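Local coordinates for protein malate synthase (Haloferax volcanii, PDB 3OYZ) that catalyses the magnesium-dependent Claisen condensation of acetyl-CoA with glyoxylate, and hydrolysis of the malyl-CoA intermediate to malate, in the glyoxylate cycle, at residues V47-N50 against E51-A55; R89-P92 against E93-Y96; K132-E135 against F136-V140. All coordinates share one frame; numbering follows the deposited sequence.

Interaction 1. Residues V47-N50 against E51-A55; sequences VPDN and EDATA. With ACO (acetyl coenzyme *a), chain B.
At the C-terminal end of strand 45-49 of the TIM barrel, D49 turns its carboxylate into the loop 51-55, in the acetyl-CoA pocket. The loop opens with a type I beta turn from E51 to T54. A chi1 of -169° sets the D49 carboxylate opposite its own backbone N and brings both oxygens over the turn. OD1 accepts the backbone N-H of E51 at 2.9 Å. OD2 accepts the backbone N-H of A53 at 3.2 Å, and this bond is more bent (137°). Both donors come from above the carboxylate plane. OD2 also lies 3.1 Å from A53 CB, a tight fit. R84, which binds acetyl-CoA and glyoxylate, forms salt bridges with D49 OD2 and E51 OE1. Its positive charge probably eases the closeness of the two acids. With an alanine at D49, the E51 and A53 N-H groups would probably lose their acceptors and R84 one carboxylate mate. The turn carries D52, assigned to magnesium binding, though its side chain does not reach the ion here; its CB is 3.7 Å from the acetyl oxygen O of ACO. A53 CB packs against O5P of the same ligand. The N50 amide bonds to T19 and R59; T54 OG1 accepts from T19 N. The turn is closed by T54 N to E51 O at 3.0 Å, and T54 OG1 ties it back by donating to D49 O at 2.7 Å.

Interaction 2. Residues R89-P92 against E93-Y96; sequences RDSP and ETRY
S91 and T94 meet through their hydroxyls where the loop 89-92 runs into helix 92-105. S91 OG and T94 OG1 are 2.7 Å apart and hydrogen-bonded; either could be the donor. The S91 hydroxyl, trans to N (chi1 176°), reaches the first turn of the helix. The carbonyl of S91 takes the backbone N-H of R95 at 3.1 Å in a nearly straight bond (164°). Y96 N bonds to P92 O at 3.0 Å.

The R95 side chain packs closely on this start. It bends at chi3 (-67°) and folds back along the chain. One face of the guanidinium is covered by P92 CA and the carbonyl carbon of S91, both set off toward its rim. NH2 reaches P92 CG at 3.4 Å, while NH1 bonds to the carbonyl O of H88. D90 N sits at the edge of the guanidinium, near its plane.

The outer side is looser and faces solvent. The P92 ring and the E93 side chain run alongside each other, with E93 OE1 3.5 Å from P92 CD. OE1 also has a weak, unsettled contact with S91 OG at 3.4 Å. The P92 ring lies between this acid and the R95 guanidinium. The R89 CB points away from the helix start, and its guanidinium makes a salt bridge with E123.

The arrangement is that of a helix N-terminus, with serine at the N-cap and proline in the first turn.

Interaction 3. Residues K132-E135 against F136-V140; sequences KADE and FFTIV
F136, F137, T138 and I139 each give a backbone N-H to the carbonyl four residues earlier, from K132 to E135, in regular alpha-helical geometry. The turns belong to helix 127-143, the crossover of the beta-alpha-beta unit between strands 118-121 and 152-157 of the TIM barrel. The four bonds run from 2.9 Å (I139 N to E135 O) to 3.3 Å (F136 N to K132 O).

The inward side of the helix is apolar. A133 and F137 are buried against I121 and M153 of those two strands, and F137 also touches F119. The F137 ring has CG anti to its carbonyl carbon (chi1 -82°) and turns back along the helix. A133 O meets the edge of this ring, near its plane, with CD2 at 3.2 Å. F136 leaves on a different side and stacks on F99 of helix 92-105. Its CD2 approaches K132 O at 3.4 Å, obliquely to the ring.

A polar side is built from D134, E135 and T138. The D134 carboxylate is buried and well supplied. OD1 forms a salt bridge with R182, and OD2 accepts the N-H of N179. The T138 hydroxyl is also bonded to R182 and N179, so one arginine and one asparagine serve both residues. These outside partners join the helix to the loop ahead of strand 183-188.

E135 bends at chi2 (60°), which swings its carboxylate along the helix toward I139. OE2 lies 3.4 Å from I139 CD1. One water ties the polar side together: it accepts from T138 OG1 at 2.7 Å and donates to D134 OD2 at 2.7 Å and, at greater length, to E135 OE1.

How the interactions relate
The three contacts follow one another along the chain and lead outward from the active site. Interaction 1 is the only one in the acetyl-CoA pocket; the side chain of D52 is about 4 Å from the bound magnesium. Interaction 2 has its centre about 17 Å from that of interaction 1, with nearest atoms about 7 Å apart. Its R89 side chain is about 8 Å from the magnesium. Interaction 3 lies farther out, its centre about 20 Å from that of interaction 1. Interactions 2 and 3, centres about 14 Å apart, touch on neighbouring helices: R95 NH2 and K132 NZ, like charges, are 4.1 Å apart. D129, on the K132 helix, touches R95 and may ease this closeness.

Interaction 1. Residues V47-N50 against E51-A55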
ATOM      1  N   VAL A  47       2.822 -25.713  14.046  1.00 33.62           N
ATOM      2  CA  VAL A  47       2.529 -26.218  12.706  1.00 35.08           C
ATOM      3  C   VAL A  47       3.455 -27.356  12.288  1.00 35.51           C
ATOM      4  O   VAL A  47       4.528 -27.137  11.714  1.00 34.90           O
ATOM      5  CB  VAL A  47       2.633 -24.998  11.710  1.00 36.00           C
ATOM      6  CG1 VAL A  47       2.206 -25.390  10.310  1.00 33.29           C
ATOM      7  CG2 VAL A  47       1.733 -23.897  12.251  1.00 33.03           C
ATOM      8  N   PRO A  48       3.036 -28.611  12.528  1.00 35.51           N
ATOM      9  CA  PRO A  48       3.861 -29.606  11.864  1.00 36.37           C
ATOM     10  C   PRO A  48       3.780 -29.444  10.354  1.00 37.80           C
ATOM     11  O   PRO A  48       2.698 -29.577   9.781  1.00 40.14           O
ATOM     12  CB  PRO A  48       3.142 -30.913  12.204  1.00 35.91           C
ATOM     13  CG  PRO A  48       2.525 -30.692  13.570  1.00 34.14           C
ATOM     14  CD  PRO A  48       2.101 -29.199  13.523  1.00 36.18           C
ATOM     15  N   ASP A  49       4.908 -29.282   9.707  1.00 37.26           N
ATOM     16  CA  ASP A  49       4.948 -28.847   8.338  1.00 36.99           C
ATOM     17  C   ASP A  49       5.293 -29.882   7.334  1.00 36.46           C
ATOM     18  O   ASP A  49       6.460 -29.985   7.007  1.00 37.62           O
ATOM     19  CB  ASP A  49       5.891 -27.656   8.244  1.00 37.40           C
ATOM     20  CG  ASP A  49       5.820 -26.936   6.925  1.00 38.07           C
ATOM     21  OD1 ASP A  49       4.963 -27.282   6.101  1.00 36.56           O
ATOM     22  OD2 ASP A  49       6.699 -26.077   6.696  1.00 40.94           O
ATOM     23  N   ASN A  50       4.275 -30.499   6.730  1.00 35.04           N
ATOM     24  CA  ASN A  50       4.465 -31.414   5.635  1.00 36.23           C
ATOM     25  C   ASN A  50       4.784 -30.826   4.278  1.00 38.33           C
ATOM     26  O   ASN A  50       4.925 -31.581   3.310  1.00 37.87           O
ATOM     27  CB  ASN A  50       3.270 -32.365   5.527  1.00 36.87           C
ATOM     28  CG  ASN A  50       3.724 -33.818   5.207  1.00 40.96           C
ATOM     29  OD1 ASN A  50       4.716 -34.312   5.773  1.00 43.92           O
ATOM     30  ND2 ASN A  50       3.018 -34.480   4.318  1.00 36.75           N
ATOM     31  N   GLU A  51       4.880 -29.494   4.204  1.00 38.50           N
ATOM     32  CA  GLU A  51       5.149 -28.844   2.922  1.00 40.09           C
ATOM     33  C   GLU A  51       6.599 -28.417   2.887  1.00 42.41           C
ATOM     34  O   GLU A  51       7.458 -29.324   2.994  1.00 42.80           O
ATOM     35  CB  GLU A  51       4.199 -27.654   2.665  1.00 40.87           C
ATOM     36  CG  GLU A  51       4.262 -27.205   1.204  1.00 40.53           C
ATOM     37  CD  GLU A  51       4.403 -25.694   1.044  1.00 39.25           C
ATOM     38  OE1 GLU A  51       4.966 -25.037   1.922  1.00 42.30           O
ATOM     39  OE2 GLU A  51       4.049 -25.124   0.002  1.00 38.44           O
ATOM     40  N   ASP A  52       6.915 -27.112   2.804  1.00 41.65           N
ATOM     41  CA  ASP A  52       8.310 -26.729   2.509  1.00 42.89           C
ATOM     42  C   ASP A  52       9.371 -27.093   3.571  1.00 43.12           C
ATOM     43  O   ASP A  52      10.557 -27.127   3.264  1.00 44.96           O
ATOM     44  CB  ASP A  52       8.515 -25.341   1.896  1.00 43.25           C
ATOM     45  CG  ASP A  52       8.018 -25.298   0.419  1.00 51.03           C
ATOM     46  OD1 ASP A  52       7.559 -26.331  -0.132  1.00 56.57           O
ATOM     47  OD2 ASP A  52       8.137 -24.300  -0.309  1.00 57.55           O
ATOM     48  N   ALA A  53       8.962 -27.367   4.795  1.00 40.83           N
ATOM     49  CA  ALA A  53       9.930 -27.827   5.805  1.00 43.15           C
ATOM     50  C   ALA A  53      10.470 -29.233   5.565  1.00 44.28           C
ATOM     51  O   ALA A  53      11.530 -29.580   6.099  1.00 44.52           O
ATOM     52  CB  ALA A  53       9.312 -27.746   7.196  1.00 41.19           C
ATOM     53  N   THR A  54       9.771 -29.991   4.719  1.00 44.94           N
ATOM     54  CA  THR A  54       9.931 -31.431   4.528  1.00 44.51           C
ATOM     55  C   THR A  54      10.284 -31.728   3.076  1.00 47.00           C
ATOM     56  O   THR A  54       9.644 -31.252   2.126  1.00 45.84           O
ATOM     57  CB  THR A  54       8.688 -32.192   4.978  1.00 43.83           C
ATOM     58  OG1 THR A  54       8.415 -31.785   6.321  1.00 42.63           O
ATOM     59  CG2 THR A  54       8.907 -33.687   4.947  1.00 40.76           C
ATOM     60  N   ALA A  55      11.343 -32.515   2.885  1.00 44.96           N
ATOM     61  CA  ALA A  55      11.715 -32.935   1.541  1.00 46.19           C
ATOM     62  C   ALA A  55      10.552 -33.685   0.918  1.00 44.95           C
ATOM     63  O   ALA A  55       9.849 -34.409   1.618  1.00 46.01           O
ATOM     64  CB  ALA A  55      12.999 -33.785   1.578  1.00 45.13           C
TER
HETATM   65  N1A ACO B 434      11.155 -27.710  15.184  1.00 53.78           N
HETATM   66  C2A ACO B 434      11.555 -28.561  16.149  1.00 55.80           C
HETATM   67  N3A ACO B 434      12.805 -28.510  16.640  1.00 55.93           N
HETATM   68  C4A ACO B 434      13.741 -27.632  16.196  1.00 51.48           C
HETATM   69  C5A ACO B 434      13.328 -26.683  15.139  1.00 52.58           C
HETATM   70  C6A ACO B 434      11.957 -26.787  14.606  1.00 49.84           C
HETATM   71  N6A ACO B 434      11.635 -25.929  13.601  1.00 41.53           N
HETATM   72  N7A ACO B 434      14.386 -25.917  14.847  1.00 51.44           N
HETATM   73  C8A ACO B 434      15.406 -26.344  15.629  1.00 52.36           C
HETATM   74  N9A ACO B 434      15.014 -27.319  16.460  1.00 54.36           N
HETATM   75  C1B ACO B 434      15.917 -27.969  17.463  1.00 55.72           C
HETATM   76  C2B ACO B 434      17.292 -28.114  16.826  1.00 56.80           C
HETATM   77  O2B ACO B 434      17.327 -29.327  16.076  1.00 53.85           O
HETATM   78  C3B ACO B 434      18.226 -28.090  18.020  1.00 57.48           C
HETATM   79  O3B ACO B 434      18.087 -29.411  18.550  1.00 66.57           O
HETATM   80  P3B ACO B 434      19.186 -30.203  19.489  1.00 68.62           P
HETATM   81  O7A ACO B 434      18.503 -30.034  20.837  1.00 59.08           O
HETATM   82  O8A ACO B 434      20.438 -29.397  19.210  1.00 62.26           O
HETATM   83  O9A ACO B 434      19.279 -31.617  18.961  1.00 63.28           O
HETATM   84  C4B ACO B 434      17.543 -27.089  18.937  1.00 60.24           C
HETATM   85  O4B ACO B 434      16.143 -27.163  18.635  1.00 61.14           O
HETATM   86  C5B ACO B 434      18.002 -25.662  18.657  1.00 59.85           C
HETATM   87  O5B ACO B 434      18.158 -25.546  17.241  1.00 57.79           O
HETATM   88  P1A ACO B 434      18.902 -24.299  16.560  1.00 61.45           P
HETATM   89  O1A ACO B 434      20.372 -24.226  16.821  1.00 64.37           O
HETATM   90  O2A ACO B 434      18.133 -23.106  17.049  1.00 62.49           O
HETATM   91  O3A ACO B 434      18.738 -24.365  14.968  1.00 61.06           O
HETATM   92  P2A ACO B 434      19.562 -25.400  14.064  1.00 60.67           P
HETATM   93  O4A ACO B 434      19.405 -26.623  14.909  1.00 59.23           O
HETATM   94  O5A ACO B 434      20.782 -24.670  13.543  1.00 59.56           O
HETATM   95  O6A ACO B 434      18.701 -25.613  12.700  1.00 60.87           O
HETATM   96  CBP ACO B 434      17.065 -25.050  10.951  1.00 52.29           C
HETATM   97  CCP ACO B 434      18.194 -24.559  11.866  1.00 52.71           C
HETATM   98  CDP ACO B 434      17.552 -26.176  10.041  1.00 50.23           C
HETATM   99  CEP ACO B 434      16.681 -23.877  10.059  1.00 53.70           C
HETATM  100  CAP ACO B 434      15.865 -25.598  11.733  1.00 47.03           C
HETATM  101  OAP ACO B 434      15.615 -24.619  12.732  1.00 44.25           O
HETATM  102  C9P ACO B 434      14.606 -25.768  10.908  1.00 51.07           C
HETATM  103  O9P ACO B 434      14.533 -26.678  10.075  1.00 51.97           O
HETATM  104  N8P ACO B 434      13.628 -24.871  11.119  1.00 50.03           N
HETATM  105  C7P ACO B 434      12.383 -24.984  10.370  1.00 48.96           C
HETATM  106  C6P ACO B 434      12.511 -24.565   8.897  1.00 49.60           C
HETATM  107  C5P ACO B 434      11.086 -24.489   8.381  1.00 46.12           C
HETATM  108  O5P ACO B 434      10.148 -24.732   9.139  1.00 45.07           O
HETATM  109  N4P ACO B 434      10.953 -24.096   7.115  1.00 46.02           N
HETATM  110  C3P ACO B 434       9.682 -23.914   6.437  1.00 43.71           C
HETATM  111  C2P ACO B 434       8.905 -22.719   6.996  1.00 44.36           C
HETATM  112  S1P ACO B 434       9.535 -21.428   5.964  1.00 49.96           S
HETATM  113  C   ACO B 434       8.763 -21.470   4.468  1.00 49.65           C
HETATM  114  O   ACO B 434       8.134 -22.428   4.063  1.00 49.96           O
HETATM  115  CH3 ACO B 434       8.929 -20.263   3.596  1.00 48.62           C

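Interaction 2. Residues R89-P92 against E93-Y96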
ATOM      1  N   ARG A  89      -2.424 -23.668  -6.032  1.00 32.65           N
ATOM      2  CA  ARG A  89      -3.444 -23.139  -6.939  1.00 30.38           C
ATOM      3  C   ARG A  89      -3.306 -23.624  -8.401  1.00 32.11           C
ATOM      4  O   ARG A  89      -4.337 -23.655  -9.104  1.00 33.29           O
ATOM      5  CB  ARG A  89      -3.398 -21.577  -6.910  1.00 27.51           C
ATOM      6  CG  ARG A  89      -2.123 -20.896  -7.485  1.00 30.98           C
ATOM      7  CD  ARG A  89      -1.947 -19.406  -7.063  1.00 28.77           C
ATOM      8  NE  ARG A  89      -0.609 -18.927  -7.378  1.00 29.21           N
ATOM      9  CZ  ARG A  89       0.434 -19.158  -6.583  1.00 34.31           C
ATOM     10  NH1 ARG A  89       0.280 -19.777  -5.393  1.00 29.42           N
ATOM     11  NH2 ARG A  89       1.613 -18.712  -6.939  1.00 31.12           N
ATOM     12  N   ASP A  90      -2.087 -23.887  -8.882  1.00 30.70           N
ATOM     13  CA  ASP A  90      -1.873 -24.293 -10.258  1.00 34.54           C
ATOM     14  C   ASP A  90      -1.580 -25.807 -10.410  1.00 35.13           C
ATOM     15  O   ASP A  90      -1.331 -26.248 -11.523  1.00 35.11           O
ATOM     16  CB  ASP A  90      -0.692 -23.540 -10.885  1.00 34.49           C
ATOM     17  CG  ASP A  90      -0.888 -22.011 -10.872  1.00 38.99           C
ATOM     18  OD1 ASP A  90      -2.001 -21.555 -11.168  1.00 43.93           O
ATOM     19  OD2 ASP A  90       0.071 -21.261 -10.635  1.00 43.97           O
ATOM     20  N   SER A  91      -1.698 -26.606  -9.357  1.00 34.23           N
ATOM     21  CA  SER A  91      -1.449 -28.062  -9.479  1.00 33.93           C
ATOM     22  C   SER A  91      -2.550 -28.921  -8.894  1.00 32.08           C
ATOM     23  O   SER A  91      -2.658 -29.150  -7.673  1.00 34.11           O
ATOM     24  CB  SER A  91      -0.120 -28.353  -8.750  1.00 35.84           C
ATOM     25  OG  SER A  91       0.092 -29.751  -8.775  1.00 40.23           O
ATOM     26  N   PRO A  92      -3.403 -29.468  -9.749  1.00 30.93           N
ATOM     27  CA  PRO A  92      -4.460 -30.336  -9.220  1.00 31.72           C
ATOM     28  C   PRO A  92      -3.939 -31.573  -8.455  1.00 32.90           C
ATOM     29  O   PRO A  92      -4.608 -32.000  -7.493  1.00 31.27           O
ATOM     30  CB  PRO A  92      -5.175 -30.823 -10.494  1.00 33.92           C
ATOM     31  CG  PRO A  92      -4.874 -29.715 -11.513  1.00 34.62           C
ATOM     32  CD  PRO A  92      -3.489 -29.304 -11.203  1.00 30.29           C
ATOM     33  N   GLU A  93      -2.751 -32.054  -8.838  1.00 34.89           N
ATOM     34  CA  GLU A  93      -2.134 -33.283  -8.213  1.00 37.00           C
ATOM     35  C   GLU A  93      -1.744 -32.925  -6.804  1.00 35.64           C
ATOM     36  O   GLU A  93      -2.019 -33.697  -5.878  1.00 38.78           O
ATOM     37  CB  GLU A  93      -0.798 -33.687  -8.907  1.00 35.11           C
ATOM     38  CG  GLU A  93      -1.038 -34.229 -10.307  1.00 46.38           C
ATOM     39  CD  GLU A  93      -1.038 -33.152 -11.416  1.00 60.20           C
ATOM     40  OE1 GLU A  93      -1.166 -31.900 -11.150  1.00 55.67           O
ATOM     41  OE2 GLU A  93      -0.878 -33.641 -12.569  1.00 57.93           O
ATOM     42  N   THR A  94      -1.175 -31.733  -6.628  1.00 35.16           N
ATOM     43  CA  THR A  94      -0.817 -31.265  -5.289  1.00 35.13           C
ATOM     44  C   THR A  94      -2.019 -31.021  -4.409  1.00 35.72           C
ATOM     45  O   THR A  94      -1.994 -31.410  -3.229  1.00 34.72           O
ATOM     46  CB  THR A  94       0.058 -30.033  -5.337  1.00 36.41           C
ATOM     47  OG1 THR A  94       1.113 -30.225  -6.282  1.00 34.81           O
ATOM     48  CG2 THR A  94       0.624 -29.553  -3.993  1.00 39.93           C
ATOM     49  N   ARG A  95      -3.108 -30.447  -4.945  1.00 30.36           N
ATOM     50  CA  ARG A  95      -4.318 -30.269  -4.134  1.00 31.11           C
ATOM     51  C   ARG A  95      -4.795 -31.634  -3.659  1.00 31.42           C
ATOM     52  O   ARG A  95      -5.290 -31.812  -2.551  1.00 34.14           O
ATOM     53  CB  ARG A  95      -5.441 -29.634  -5.036  1.00 30.03           C
ATOM     54  CG  ARG A  95      -5.002 -28.157  -5.301  1.00 31.15           C
ATOM     55  CD  ARG A  95      -6.165 -27.305  -5.869  1.00 31.20           C
ATOM     56  NE  ARG A  95      -6.570 -27.704  -7.211  1.00 33.12           N
ATOM     57  CZ  ARG A  95      -6.111 -27.226  -8.366  1.00 34.77           C
ATOM     58  NH1 ARG A  95      -5.067 -26.390  -8.413  1.00 33.65           N
ATOM     59  NH2 ARG A  95      -6.703 -27.618  -9.499  1.00 35.33           N
ATOM     60  N   TYR A  96      -4.842 -32.579  -4.590  1.00 32.87           N
ATOM     61  CA  TYR A  96      -5.389 -33.907  -4.256  1.00 34.59           C
ATOM     62  C   TYR A  96      -4.522 -34.581  -3.176  1.00 31.79           C
ATOM     63  O   TYR A  96      -5.040 -35.124  -2.234  1.00 34.45           O
ATOM     64  CB  TYR A  96      -5.513 -34.771  -5.529  1.00 32.32           C
ATOM     65  CG  TYR A  96      -6.154 -36.130  -5.303  1.00 38.57           C
ATOM     66  CD1 TYR A  96      -7.319 -36.262  -4.555  1.00 36.41           C
ATOM     67  CD2 TYR A  96      -5.592 -37.290  -5.825  1.00 44.49           C
ATOM     68  CE1 TYR A  96      -7.951 -37.468  -4.343  1.00 42.93           C
ATOM     69  CE2 TYR A  96      -6.195 -38.546  -5.561  1.00 45.45           C
ATOM     70  CZ  TYR A  96      -7.382 -38.619  -4.859  1.00 43.94           C
ATOM     71  OH  TYR A  96      -8.060 -39.794  -4.546  1.00 51.44           O
TER

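Interaction 3. Residues K132-E135 against F136-V140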
ATOM      1  N   LYS A 132     -12.020 -24.182  -3.143  1.00 24.47           N
ATOM      2  CA  LYS A 132     -11.700 -25.655  -3.402  1.00 28.37           C
ATOM      3  C   LYS A 132     -11.105 -26.287  -2.115  1.00 27.83           C
ATOM      4  O   LYS A 132     -11.439 -27.412  -1.791  1.00 29.09           O
ATOM      5  CB  LYS A 132     -10.601 -25.761  -4.462  1.00 24.69           C
ATOM      6  CG  LYS A 132     -11.144 -25.356  -5.860  1.00 28.28           C
ATOM      7  CD  LYS A 132      -9.994 -25.253  -6.861  1.00 32.36           C
ATOM      8  CE  LYS A 132     -10.600 -24.792  -8.219  1.00 35.36           C
ATOM      9  NZ  LYS A 132      -9.500 -24.655  -9.251  1.00 37.18           N
ATOM     10  N   ALA A 133     -10.251 -25.575  -1.382  1.00 26.49           N
ATOM     11  CA  ALA A 133      -9.678 -26.169  -0.174  1.00 28.12           C
ATOM     12  C   ALA A 133     -10.844 -26.310   0.821  1.00 32.07           C
ATOM     13  O   ALA A 133     -11.029 -27.385   1.446  1.00 31.37           O
ATOM     14  CB  ALA A 133      -8.545 -25.280   0.383  1.00 27.17           C
ATOM     15  N   ASP A 134     -11.635 -25.248   1.022  1.00 29.32           N
ATOM     16  CA  ASP A 134     -12.809 -25.347   1.860  1.00 29.41           C
ATOM     17  C   ASP A 134     -13.691 -26.565   1.620  1.00 31.75           C
ATOM     18  O   ASP A 134     -14.195 -27.227   2.575  1.00 33.05           O
ATOM     19  CB  ASP A 134     -13.687 -24.082   1.791  1.00 29.90           C
ATOM     20  CG  ASP A 134     -14.982 -24.256   2.528  1.00 29.77           C
ATOM     21  OD1 ASP A 134     -14.940 -24.292   3.774  1.00 30.00           O
ATOM     22  OD2 ASP A 134     -16.084 -24.326   1.940  1.00 33.93           O
ATOM     23  N   GLU A 135     -13.902 -26.870   0.353  1.00 30.60           N
ATOM     24  CA  GLU A 135     -14.724 -28.038   0.056  1.00 32.49           C
ATOM     25  C   GLU A 135     -14.027 -29.351   0.554  1.00 31.27           C
ATOM     26  O   GLU A 135     -14.721 -30.192   1.065  1.00 30.18           O
ATOM     27  CB  GLU A 135     -14.995 -28.110  -1.423  1.00 30.27           C
ATOM     28  CG  GLU A 135     -15.728 -29.380  -1.847  1.00 37.61           C
ATOM     29  CD  GLU A 135     -17.096 -29.564  -1.192  1.00 41.10           C
ATOM     30  OE1 GLU A 135     -17.707 -28.692  -0.549  1.00 50.58           O
ATOM     31  OE2 GLU A 135     -17.634 -30.655  -1.437  1.00 50.80           O
ATOM     32  N   PHE A 136     -12.731 -29.491   0.373  1.00 29.89           N
ATOM     33  CA  PHE A 136     -12.006 -30.629   0.970  1.00 33.48           C
ATOM     34  C   PHE A 136     -12.106 -30.703   2.483  1.00 33.84           C
ATOM     35  O   PHE A 136     -12.286 -31.793   3.031  1.00 34.96           O
ATOM     36  CB  PHE A 136     -10.563 -30.633   0.503  1.00 33.78           C
ATOM     37  CG  PHE A 136     -10.430 -30.984  -0.936  1.00 36.75           C
ATOM     38  CD1 PHE A 136     -11.068 -32.120  -1.435  1.00 42.50           C
ATOM     39  CD2 PHE A 136      -9.593 -30.263  -1.782  1.00 36.60           C
ATOM     40  CE1 PHE A 136     -10.863 -32.518  -2.770  1.00 45.38           C
ATOM     41  CE2 PHE A 136      -9.401 -30.642  -3.133  1.00 40.97           C
ATOM     42  CZ  PHE A 136     -10.056 -31.759  -3.613  1.00 41.26           C
ATOM     43  N   PHE A 137     -12.055 -29.574   3.188  1.00 29.20           N
ATOM     44  CA  PHE A 137     -12.241 -29.589   4.629  1.00 32.20           C
ATOM     45  C   PHE A 137     -13.631 -30.141   4.942  1.00 33.37           C
ATOM     46  O   PHE A 137     -13.809 -30.975   5.884  1.00 32.12           O
ATOM     47  CB  PHE A 137     -12.157 -28.175   5.277  1.00 30.29           C
ATOM     48  CG  PHE A 137     -10.796 -27.674   5.553  1.00 30.51           C
ATOM     49  CD1 PHE A 137     -10.310 -27.645   6.870  1.00 30.90           C
ATOM     50  CD2 PHE A 137      -9.972 -27.256   4.510  1.00 33.04           C
ATOM     51  CE1 PHE A 137      -9.035 -27.189   7.093  1.00 30.37           C
ATOM     52  CE2 PHE A 137      -8.709 -26.803   4.710  1.00 33.46           C
ATOM     53  CZ  PHE A 137      -8.224 -26.741   6.037  1.00 31.74           C
ATOM     54  N   THR A 138     -14.656 -29.642   4.238  1.00 29.43           N
ATOM     55  CA  THR A 138     -16.014 -30.106   4.470  1.00 29.74           C
ATOM     56  C   THR A 138     -16.121 -31.641   4.215  1.00 31.56           C
ATOM     57  O   THR A 138     -16.783 -32.366   4.972  1.00 33.66           O
ATOM     58  CB  THR A 138     -16.989 -29.310   3.558  1.00 30.66           C
ATOM     59  OG1 THR A 138     -16.891 -27.935   3.962  1.00 32.01           O
ATOM     60  CG2 THR A 138     -18.423 -29.768   3.844  1.00 30.74           C
ATOM     61  N   ILE A 139     -15.585 -32.086   3.101  1.00 29.92           N
ATOM     62  CA  ILE A 139     -15.615 -33.552   2.830  1.00 34.41           C
ATOM     63  C   ILE A 139     -14.918 -34.371   3.943  1.00 35.28           C
ATOM     64  O   ILE A 139     -15.525 -35.330   4.419  1.00 36.20           O
ATOM     65  CB  ILE A 139     -15.037 -33.841   1.459  1.00 34.58           C
ATOM     66  CG1 ILE A 139     -16.104 -33.463   0.386  1.00 34.47           C
ATOM     67  CG2 ILE A 139     -14.665 -35.344   1.286  1.00 34.87           C
ATOM     68  CD1 ILE A 139     -15.449 -33.285  -0.984  1.00 35.43           C
ATOM     69  N   VAL A 140     -13.700 -34.014   4.335  1.00 34.51           N
ATOM     70  CA  VAL A 140     -12.994 -34.637   5.471  1.00 35.95           C
ATOM     71  C   VAL A 140     -13.822 -34.713   6.723  1.00 37.30           C
ATOM     72  O   VAL A 140     -13.944 -35.824   7.295  1.00 38.70           O
ATOM     73  CB  VAL A 140     -11.652 -33.924   5.741  1.00 36.18           C
ATOM     74  CG1 VAL A 140     -11.125 -34.319   7.107  1.00 37.65           C
ATOM     75  CG2 VAL A 140     -10.707 -34.168   4.595  1.00 34.71           C
TER
HETATM   76  O   HOH W   1     -17.743 -26.464   1.829  1.00 34.08           O